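Amuc_1102 (Akkermansia muciniphila, PDB 7DSZ) has no firmly established function but adopts an immunoglobulin-like fold related to archaeal type IV pilus proteins, consistent with a pilus-associated role. Local coordinates at residues A52-P57 with K135-V140; P117-R122 with Y174-N179. All coordinates share one frame; numbering follows the deposited sequence.

Contact 1 (A52-P57 with K135-V140); sequences ADFEIP and KYQGVV
Phe54 and Gln137, with CA atoms 9.8 Å apart, and Ile56 and Val139, at 8.6 Å between CA atoms, set the spacing of two strands that run in the same general direction without sharing a hydrogen bond. That spacing is too wide for neighbours in one sheet and fits the face-to-face packing of a beta sandwich, here the immunoglobulin-like fold: strand 50-63 belongs to the three-stranded antiparallel sheet, strand 134-143 to the mixed sheet across from it. All four side chains point into the space between the sheets, yet they bury just 133 Å² between the segments, because other residues help to fill it: Leu26 touches both Phe54 and Ile56, Ile80 meets Phe54, and Phe76 meets Val139. At one end, Gln137 brings its amide oxygen to the rim of the Phe54 ring. OE1 of Gln137 lies near the ring plane, 3.6 Å from both CD1 and CE1 of Phe54, an edge approach that places a partly negative oxygen beside polarised C-H groups. The amide is turned 68° from the ring, and its rotation is fixed from the other branch, where NE2 bonds to Tyr151 OH and to the carbonyl oxygen of Leu26. On the reverse face of strand 50-63, Asp53 forms a salt bridge with Arg31, and Glu55 one with Arg192. The second pair is purely apolar. With CG1 of Ile56 anti to the backbone N (chi1 -176°), its chain extends toward the facing sheet and meets Val139 tip to tip, CD1 of Ile56 resting 4.0 Å from CG2 of Val139.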
loop_
_atom_site.group_PDB
_atom_site.type_symbol
_atom_site.label_atom_id
_atom_site.label_comp_id
_atom_site.label_asym_id
_atom_site.label_seq_id
_atom_site.Cartn_x
_atom_site.Cartn_y
_atom_site.Cartn_z
ATOM N N ALA C 52 12.078 14.164 -4.575
ATOM C CA ALA C 52 12.215 15.176 -3.529
ATOM C C ALA C 52 11.959 14.519 -2.178
ATOM O O ALA C 52 10.876 13.967 -1.947
ATOM C CB ALA C 52 11.237 16.329 -3.747
ATOM N N ASP C 53 12.949 14.556 -1.295
ATOM C CA ASP C 53 12.845 13.943 0.027
ATOM C C ASP C 53 12.984 15.061 1.051
ATOM O O ASP C 53 14.082 15.596 1.236
ATOM C CB ASP C 53 13.934 12.872 0.186
ATOM C CG ASP C 53 14.047 12.313 1.597
ATOM O OD1 ASP C 53 13.202 12.599 2.470
ATOM O OD2 ASP C 53 14.994 11.539 1.802
ATOM N N PHE C 54 11.868 15.431 1.685
ATOM C CA PHE C 54 11.855 16.482 2.694
ATOM C C PHE C 54 12.084 15.831 4.048
ATOM O O PHE C 54 11.310 14.962 4.445
ATOM C CB PHE C 54 10.525 17.242 2.692
ATOM C CG PHE C 54 10.250 18.009 1.423
ATOM C CD1 PHE C 54 10.646 19.340 1.301
ATOM C CD2 PHE C 54 9.566 17.419 0.371
ATOM C CE1 PHE C 54 10.372 20.066 0.118
ATOM C CE2 PHE C 54 9.301 18.120 -0.800
ATOM C CZ PHE C 54 9.701 19.453 -0.919
ATOM N N GLU C 55 13.137 16.246 4.755
ATOM C CA GLU C 55 13.550 15.600 6.001
ATOM C C GLU C 55 13.538 16.619 7.124
ATOM O O GLU C 55 14.073 17.715 6.953
ATOM C CB GLU C 55 14.967 15.037 5.872
ATOM C CG GLU C 55 15.124 13.976 4.793
ATOM C CD GLU C 55 14.829 12.615 5.350
ATOM O OE1 GLU C 55 15.333 12.320 6.467
ATOM O OE2 GLU C 55 14.083 11.849 4.701
ATOM N N ILE C 56 12.969 16.268 8.280
ATOM C CA ILE C 56 13.059 17.113 9.462
ATOM C C ILE C 56 13.516 16.308 10.673
ATOM O O ILE C 56 12.846 15.349 11.073
ATOM C CB ILE C 56 11.750 17.872 9.763
ATOM C CG1 ILE C 56 11.938 18.815 10.958
ATOM C CG2 ILE C 56 10.540 16.941 9.951
ATOM C CD1 ILE C 56 10.880 19.949 10.978
ATOM N N PRO C 57 14.664 16.632 11.265
ATOM C CA PRO C 57 15.077 15.967 12.501
ATOM C C PRO C 57 14.209 16.401 13.663
ATOM O O PRO C 57 13.765 17.548 13.732
ATOM C CB PRO C 57 16.516 16.460 12.723
ATOM C CG PRO C 57 16.913 17.203 11.499
ATOM C CD PRO C 57 15.615 17.670 10.841
ATOM N N LYS C 135 8.833 27.397 -2.241
ATOM C CA LYS C 135 8.674 28.782 -1.810
ATOM C C LYS C 135 8.456 28.903 -0.307
ATOM O O LYS C 135 9.089 29.738 0.346
ATOM C CB LYS C 135 7.514 29.432 -2.571
ATOM C CG LYS C 135 7.782 29.545 -4.068
ATOM C CD LYS C 135 9.209 30.026 -4.330
ATOM C CE LYS C 135 9.463 30.177 -5.824
ATOM N NZ LYS C 135 10.879 30.510 -6.130
ATOM N N TYR C 136 7.569 28.084 0.253
ATOM C CA TYR C 136 7.319 28.065 1.688
ATOM C C TYR C 136 7.274 26.629 2.193
ATOM O O TYR C 136 6.890 25.713 1.458
ATOM C CB TYR C 136 6.006 28.726 2.029
ATOM C CG TYR C 136 5.896 30.149 1.534
ATOM C CD1 TYR C 136 6.691 31.143 2.072
ATOM C CD2 TYR C 136 5.004 30.491 0.528
ATOM C CE1 TYR C 136 6.600 32.450 1.636
ATOM C CE2 TYR C 136 4.901 31.806 0.081
ATOM C CZ TYR C 136 5.706 32.775 0.644
ATOM O OH TYR C 136 5.627 34.077 0.219
ATOM N N GLN C 137 7.654 26.453 3.462
ATOM C CA GLN C 137 7.603 25.160 4.140
ATOM C C GLN C 137 7.055 25.339 5.548
ATOM O O GLN C 137 7.293 26.359 6.200
ATOM C CB GLN C 137 8.986 24.493 4.267
ATOM C CG GLN C 137 9.702 24.306 2.960
ATOM C CD GLN C 137 11.000 23.532 3.096
ATOM O OE1 GLN C 137 11.370 22.769 2.205
ATOM N NE2 GLN C 137 11.718 23.753 4.198
ATOM N N GLY C 138 6.343 24.326 6.030
ATOM C CA GLY C 138 5.910 24.319 7.414
ATOM C C GLY C 138 5.663 22.904 7.885
ATOM O O GLY C 138 5.267 22.033 7.101
ATOM N N VAL C 139 5.907 22.671 9.174
ATOM C CA VAL C 139 5.619 21.391 9.811
ATOM C C VAL C 139 4.953 21.660 11.150
ATOM O O VAL C 139 5.490 22.411 11.967
ATOM C CB VAL C 139 6.892 20.548 10.019
ATOM C CG1 VAL C 139 6.551 19.244 10.741
ATOM C CG2 VAL C 139 7.577 20.270 8.671
ATOM N N VAL C 140 3.800 21.044 11.378
ATOM C CA VAL C 140 3.081 21.128 12.647
ATOM C C VAL C 140 2.975 19.728 13.230
ATOM O O VAL C 140 2.542 18.801 12.542
ATOM C CB VAL C 140 1.684 21.748 12.467
ATOM C CG1 VAL C 140 0.911 21.731 13.803
ATOM C CG2 VAL C 140 1.802 23.174 11.917
#

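Contact 2 (P117-R122 with Y174-N179); sequences PSSVKR and YYPLLN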
loop_
_atom_site.group_PDB
_atom_site.type_symbol
_atom_site.label_atom_id
_atom_site.label_comp_id
_atom_site.label_asym_id
_atom_site.label_seq_id
_atom_site.Cartn_x
_atom_site.Cartn_y
_atom_site.Cartn_z
ATOM N N PRO C 117 9.330 11.997 -8.860
ATOM C CA PRO C 117 10.052 12.674 -9.953
ATOM C C PRO C 117 9.129 13.409 -10.908
ATOM O O PRO C 117 9.477 14.502 -11.369
ATOM C CB PRO C 117 10.797 11.525 -10.642
ATOM C CG PRO C 117 10.995 10.499 -9.545
ATOM C CD PRO C 117 9.710 10.572 -8.742
ATOM N N SER C 118 7.942 12.871 -11.192
ATOM C CA SER C 118 7.067 13.574 -12.132
ATOM C C SER C 118 6.472 14.834 -11.515
ATOM O O SER C 118 6.299 15.840 -12.213
ATOM C CB SER C 118 5.972 12.629 -12.648
ATOM O OG SER C 118 5.029 12.289 -11.643
ATOM N N SER C 119 6.186 14.825 -10.207
ATOM C CA SER C 119 5.772 16.059 -9.546
ATOM C C SER C 119 6.877 17.113 -9.623
ATOM O O SER C 119 6.606 18.290 -9.892
ATOM C CB SER C 119 5.393 15.786 -8.087
ATOM O OG SER C 119 4.092 15.232 -7.958
ATOM N N VAL C 120 8.131 16.711 -9.385
ATOM C CA VAL C 120 9.237 17.676 -9.411
ATOM C C VAL C 120 9.438 18.225 -10.819
ATOM O O VAL C 120 9.613 19.437 -11.011
ATOM C CB VAL C 120 10.526 17.036 -8.869
ATOM C CG1 VAL C 120 11.721 17.983 -9.052
ATOM C CG2 VAL C 120 10.336 16.652 -7.405
ATOM N N LYS C 121 9.415 17.346 -11.819
ATOM C CA LYS C 121 9.615 17.793 -13.195
ATOM C C LYS C 121 8.474 18.694 -13.644
ATOM O O LYS C 121 8.699 19.699 -14.330
ATOM C CB LYS C 121 9.756 16.591 -14.129
ATOM C CG LYS C 121 9.958 17.000 -15.599
ATOM C CD LYS C 121 10.365 15.829 -16.477
ATOM C CE LYS C 121 10.714 16.328 -17.882
ATOM N NZ LYS C 121 10.834 15.215 -18.858
ATOM N N ARG C 122 7.240 18.350 -13.265
ATOM C CA ARG C 122 6.093 19.195 -13.599
ATOM C C ARG C 122 6.215 20.577 -12.965
ATOM O O ARG C 122 5.919 21.595 -13.609
ATOM C CB ARG C 122 4.803 18.518 -13.148
ATOM C CG ARG C 122 3.540 19.270 -13.569
ATOM C CD ARG C 122 2.289 18.519 -13.196
ATOM N NE ARG C 122 1.121 19.254 -13.676
ATOM C CZ ARG C 122 -0.105 19.121 -13.190
ATOM N NH1 ARG C 122 -0.347 18.241 -12.223
ATOM N NH2 ARG C 122 -1.093 19.869 -13.674
ATOM N N TYR C 174 -3.626 17.217 -5.999
ATOM C CA TYR C 174 -2.703 16.832 -7.048
ATOM C C TYR C 174 -1.291 17.194 -6.605
ATOM O O TYR C 174 -1.088 17.802 -5.548
ATOM C CB TYR C 174 -3.118 17.498 -8.359
ATOM C CG TYR C 174 -4.443 16.958 -8.854
ATOM C CD1 TYR C 174 -4.635 15.587 -8.994
ATOM C CD2 TYR C 174 -5.506 17.808 -9.148
ATOM C CE1 TYR C 174 -5.838 15.077 -9.436
ATOM C CE2 TYR C 174 -6.718 17.300 -9.589
ATOM C CZ TYR C 174 -6.873 15.933 -9.728
ATOM O OH TYR C 174 -8.060 15.395 -10.166
ATOM N N TYR C 175 -0.293 16.839 -7.407
ATOM C CA TYR C 175 1.098 16.865 -6.962
ATOM C C TYR C 175 1.199 16.228 -5.573
ATOM O O TYR C 175 1.585 16.894 -4.606
ATOM C CB TYR C 175 1.657 18.279 -6.919
ATOM C CG TYR C 175 1.532 19.099 -8.172
ATOM C CD1 TYR C 175 0.330 19.726 -8.507
ATOM C CD2 TYR C 175 2.631 19.310 -8.975
ATOM C CE1 TYR C 175 0.228 20.509 -9.648
ATOM C CE2 TYR C 175 2.547 20.096 -10.105
ATOM C CZ TYR C 175 1.344 20.682 -10.437
ATOM O OH TYR C 175 1.272 21.462 -11.568
ATOM N N PRO C 176 0.797 14.970 -5.427
ATOM C CA PRO C 176 0.569 14.440 -4.078
ATOM C C PRO C 176 1.865 14.276 -3.291
ATOM O O PRO C 176 2.859 13.733 -3.784
ATOM C CB PRO C 176 -0.117 13.089 -4.330
ATOM C CG PRO C 176 0.189 12.737 -5.741
ATOM C CD PRO C 176 0.421 14.015 -6.490
ATOM N N LEU C 177 1.837 14.783 -2.066
ATOM C CA LEU C 177 2.883 14.501 -1.099
ATOM C C LEU C 177 2.706 13.084 -0.597
ATOM O O LEU C 177 1.589 12.665 -0.289
ATOM C CB LEU C 177 2.784 15.469 0.071
ATOM C CG LEU C 177 3.420 16.831 -0.149
ATOM C CD1 LEU C 177 3.102 17.718 1.054
ATOM C CD2 LEU C 177 4.920 16.635 -0.336
ATOM N N LEU C 178 3.806 12.344 -0.510
ATOM C CA LEU C 178 3.746 10.934 -0.177
ATOM C C LEU C 178 4.487 10.684 1.128
ATOM O O LEU C 178 5.485 11.344 1.417
ATOM C CB LEU C 178 4.378 10.110 -1.273
ATOM C CG LEU C 178 3.740 10.358 -2.648
ATOM C CD1 LEU C 178 4.616 9.755 -3.741
ATOM C CD2 LEU C 178 2.380 9.710 -2.659
ATOM N N ASN C 179 3.990 9.733 1.907
ATOM C CA ASN C 179 4.790 9.292 3.045
ATOM C C ASN C 179 5.765 8.218 2.561
ATOM O O ASN C 179 5.692 7.729 1.426
ATOM C CB ASN C 179 3.890 8.852 4.227
ATOM C CG ASN C 179 3.222 7.469 4.034
ATOM O OD1 ASN C 179 3.810 6.538 3.523
ATOM N ND2 ASN C 179 1.981 7.349 4.506
HETATM O O HOH W 1 4.124 13.224 -6.098
#
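Ser119 OG faces the backbone of Tyr175 and is gripped by a water 2.7 Å away as well as by Asn102 ND2 of the second subunit. The same water donates to Pro176 O at 2.7 Å, bridging helix 117-124 to the loop, while OG of Ser119 stands 3.6 Å from Tyr175 CA. One turn further along, Arg122 extends from CG to NE, with CG anti to the backbone N (chi1 -175°), and crosses the tyrosine ring. The guanidinium and ring planes differ by 11°, and NH1 of Arg122 sits 3.4 Å above the Tyr175 ring plane, displaced toward its rim. The phenol oxygen lies over the guanidinium face; although Arg122 NE is 3.1 Å from Tyr175 OH, the angle is too poor for a hydrogen bond. The N-H groups serve other partners: NH2 makes salt bridges to Asp86 and to Asp72 of the second subunit, NE bonds Ser68 and NH1 bonds Asn102 of that subunit. A leucine here would probably leave Asp86 and Asp72 of the second subunit without this positive partner and the tyrosine ring without its guanidinium neighbour. Near-parallel, offset guanidinium-on-phenol packing is familiar for arginine; the intersubunit bonds place this helix-loop junction at a subunit interface.

Contacts 1 and 2 have centres about 14 Å apart and meet where Ala52 CB packs 3.8 Å from Val120 CG2. Their segments alternate along the chain, in the order 52-57, 117-122, 135-140, 174-179, so each contact has one segment between the two of the other. Strand 50-63 pairs with strand 109-115, which leads into helix 117-124; the chain then crosses to strand 134-143 in the other sheet. Trp51, on the first strand, touches both Pro117 and Leu178, and Leu178 bonds through its backbone to Tyr114, tying the loop to the three-stranded sheet. Contact 1, centred about 6 Å from the chain centre, lies in the sandwich interior; contact 2, centred about 13 Å from that point, reaches the second subunit.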